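Local coordinates for lysosome-associated membrane glycoprotein 3 (Homo sapiens, PDB 4AKM), which takes part in lysosome-autophagosome fusion and the unfolded protein response as a glycoprotein of the lysosomal membrane, at residues G5-L10 and T47-N52. Sequence-based numbering, arbitrary orientation.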
ATOM      1  N   GLY A   5       8.920  -4.544  -3.554  1.00 55.84           N
ATOM      2  CA  GLY A   5       9.386  -3.304  -4.145  1.00 53.30           C
ATOM      3  C   GLY A   5       9.837  -2.298  -3.112  1.00 56.55           C
ATOM      4  O   GLY A   5       9.273  -2.237  -2.016  1.00 53.71           O
ATOM      5  N   ILE A   6      10.858  -1.513  -3.453  1.00 51.03           N
ATOM      6  CA  ILE A   6      11.337  -0.472  -2.557  1.00 44.53           C
ATOM      7  C   ILE A   6      10.922   0.909  -3.067  1.00 48.68           C
ATOM      8  O   ILE A   6      11.439   1.421  -4.066  1.00 42.65           O
ATOM      9  CB  ILE A   6      12.850  -0.556  -2.330  1.00 43.08           C
ATOM     10  CG1 ILE A   6      13.216  -1.923  -1.751  1.00 50.82           C
ATOM     11  CG2 ILE A   6      13.307   0.539  -1.388  1.00 50.06           C
ATOM     12  CD1 ILE A   6      13.780  -2.889  -2.767  1.00 50.86           C
ATOM     13  N   TYR A   7       9.966   1.496  -2.359  1.00 49.59           N
ATOM     14  CA  TYR A   7       9.345   2.737  -2.773  1.00 44.64           C
ATOM     15  C   TYR A   7       9.699   3.826  -1.791  1.00 52.59           C
ATOM     16  O   TYR A   7      10.175   3.552  -0.685  1.00 49.72           O
ATOM     17  CB  TYR A   7       7.835   2.561  -2.839  1.00 40.05           C
ATOM     18  CG  TYR A   7       7.424   1.379  -3.681  1.00 44.36           C
ATOM     19  CD1 TYR A   7       7.875   1.243  -4.985  1.00 42.33           C
ATOM     20  CD2 TYR A   7       6.607   0.384  -3.161  1.00 40.89           C
ATOM     21  CE1 TYR A   7       7.511   0.159  -5.750  1.00 43.39           C
ATOM     22  CE2 TYR A   7       6.237  -0.698  -3.919  1.00 40.10           C
ATOM     23  CZ  TYR A   7       6.690  -0.808  -5.210  1.00 42.54           C
ATOM     24  OH  TYR A   7       6.317  -1.892  -5.965  1.00 46.42           O
ATOM     25  N   GLN A   8       9.434   5.063  -2.188  1.00 55.37           N
ATOM     26  CA  GLN A   8       9.993   6.197  -1.494  1.00 50.17           C
ATOM     27  C   GLN A   8       9.312   7.477  -1.951  1.00 52.42           C
ATOM     28  O   GLN A   8       9.103   7.685  -3.146  1.00 51.74           O
ATOM     29  CB  GLN A   8      11.473   6.252  -1.828  1.00 49.81           C
ATOM     30  CG  GLN A   8      12.298   7.144  -0.961  1.00 61.46           C
ATOM     31  CD  GLN A   8      13.691   7.308  -1.519  1.00 64.50           C
ATOM     32  OE1 GLN A   8      13.893   8.022  -2.506  1.00 55.22           O
ATOM     33  NE2 GLN A   8      14.660   6.630  -0.907  1.00 54.09           N
ATOM     34  N   VAL A   9       8.962   8.332  -0.997  1.00 55.76           N
ATOM     35  CA  VAL A   9       8.364   9.628  -1.304  1.00 61.19           C
ATOM     36  C   VAL A   9       9.210  10.725  -0.661  1.00 67.72           C
ATOM     37  O   VAL A   9       9.700  10.553   0.453  1.00 68.45           O
ATOM     38  CB  VAL A   9       6.909   9.717  -0.793  1.00 56.29           C
ATOM     39  CG1 VAL A   9       6.284  11.042  -1.182  1.00 63.27           C
ATOM     40  CG2 VAL A   9       6.077   8.562  -1.334  1.00 49.98           C
ATOM     41  N   LEU A  10       9.392  11.846  -1.353  1.00 68.07           N
ATOM     42  CA  LEU A  10      10.289  12.887  -0.853  1.00 75.14           C
ATOM     43  C   LEU A  10       9.696  14.295  -0.804  1.00 80.71           C
ATOM     44  O   LEU A  10       8.920  14.694  -1.676  1.00 77.64           O
ATOM     45  CB  LEU A  10      11.578  12.912  -1.676  1.00 74.50           C
ATOM     46  CG  LEU A  10      12.521  11.717  -1.534  1.00 76.44           C
ATOM     47  CD1 LEU A  10      13.566  11.734  -2.645  1.00 71.93           C
ATOM     48  CD2 LEU A  10      13.186  11.726  -0.169  1.00 70.80           C
ATOM     49  N   THR A  47       6.933  -0.218 -11.942  1.00 44.17           N
ATOM     50  CA  THR A  47       5.997   0.560 -11.140  1.00 44.54           C
ATOM     51  C   THR A  47       6.622   1.873 -10.671  1.00 42.25           C
ATOM     52  O   THR A  47       7.695   1.883 -10.069  1.00 40.82           O
ATOM     53  CB  THR A  47       5.483  -0.265  -9.929  1.00 41.80           C
ATOM     54  OG1 THR A  47       4.551  -1.254 -10.389  1.00 44.40           O
ATOM     55  CG2 THR A  47       4.799   0.625  -8.902  1.00 34.89           C
ATOM     56  N   GLN A  48       5.945   2.976 -10.965  1.00 39.93           N
ATOM     57  CA  GLN A  48       6.432   4.299 -10.613  1.00 42.51           C
ATOM     58  C   GLN A  48       5.858   4.743  -9.276  1.00 42.71           C
ATOM     59  O   GLN A  48       4.643   4.787  -9.092  1.00 42.50           O
ATOM     60  CB  GLN A  48       6.044   5.305 -11.694  1.00 41.32           C
ATOM     61  CG  GLN A  48       5.816   4.682 -13.066  1.00 51.53           C
ATOM     62  CD  GLN A  48       6.909   5.028 -14.057  1.00 56.69           C
ATOM     63  OE1 GLN A  48       8.064   5.245 -13.680  1.00 55.12           O
ATOM     64  NE2 GLN A  48       6.548   5.090 -15.337  1.00 57.18           N
ATOM     65  N   ALA A  49       6.737   5.084  -8.346  1.00 36.88           N
ATOM     66  CA  ALA A  49       6.304   5.605  -7.064  1.00 40.12           C
ATOM     67  C   ALA A  49       6.329   7.130  -7.068  1.00 45.23           C
ATOM     68  O   ALA A  49       7.295   7.756  -7.510  1.00 41.14           O
ATOM     69  CB  ALA A  49       7.178   5.056  -5.952  1.00 45.80           C
ATOM     70  N   SER A  50       5.255   7.721  -6.573  1.00 45.58           N
ATOM     71  CA  SER A  50       5.173   9.165  -6.426  1.00 47.94           C
ATOM     72  C   SER A  50       4.276   9.386  -5.240  1.00 50.52           C
ATOM     73  O   SER A  50       3.757   8.441  -4.671  1.00 48.83           O
ATOM     74  CB  SER A  50       4.555   9.814  -7.663  1.00 50.12           C
ATOM     75  OG  SER A  50       3.172   9.516  -7.756  1.00 50.17           O
ATOM     76  N   GLY A  51       4.086  10.625  -4.840  1.00 57.88           N
ATOM     77  CA  GLY A  51       3.188  10.846  -3.737  1.00 56.61           C
ATOM     78  C   GLY A  51       3.393  12.177  -3.084  1.00 61.03           C
ATOM     79  O   GLY A  51       4.275  12.945  -3.459  1.00 64.27           O
ATOM     80  N   ASN A  52       2.578  12.440  -2.077  1.00 66.82           N
ATOM     81  CA  ASN A  52       2.540  13.776  -1.523  1.00 67.17           C
ATOM     82  C   ASN A  52       2.754  13.757  -0.024  1.00 68.22           C
ATOM     83  O   ASN A  52       2.034  13.076   0.707  1.00 69.42           O
ATOM     84  CB  ASN A  52       1.217  14.449  -1.880  1.00 75.46           C
ATOM     85  CG  ASN A  52       1.364  15.935  -2.084  1.00 87.89           C
ATOM     86  OD1 ASN A  52       1.205  16.718  -1.147  1.00 93.93           O
ATOM     87  ND2 ASN A  52       1.673  16.337  -3.316  1.00 80.11           N
TER
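Y7 and V9 of 5-10 reach toward T47, A49 and G51 of 47-52. The two strands run roughly parallel, 32° apart and 6.2 Å between axes at their closest, yet share no hydrogen bond: each belongs to a different antiparallel sheet, 5-11 pairing with 14-27 and 48-52 with 57-64. Y7 has CG anti to its carbonyl carbon (chi1 -53°), and the ring slants back beside its own strand, one face lying over G5 C, 4.0 Å from the ring plane. A49 CB meets the ring obliquely, 4.0 Å from Y7 CD1, and lies as near to Y7 CB. Farther out, T47 crosses the tyrosine at about a right angle, with T47 CG2 4.2 Å from Y7 OH; T47 OG1 is hydrogen-bonded to D43 O. V9 has CG1 anti to the backbone N (chi1 -177°), which sets that methyl against the G51 peptide, 3.6 Å from G51 O, while V9 CG2 approaches S50 O at 4.1 Å. G51, without a side chain, lets the valine come down onto bare backbone. L62 and L60 of strand 57-64 touch Y7 and V9 respectively, continuing the apolar packing, and I17 touches V9 from strand 14-27. The contact thus joins the two sheets of the beta-prism, membrane-proximal luminal domain through strands 5-11 and 48-52. With methyls, an aromatic ring and peptide surface meeting and no polar bond across, its cohesion is van der Waals and hydrophobic, resting on shape more than on direction.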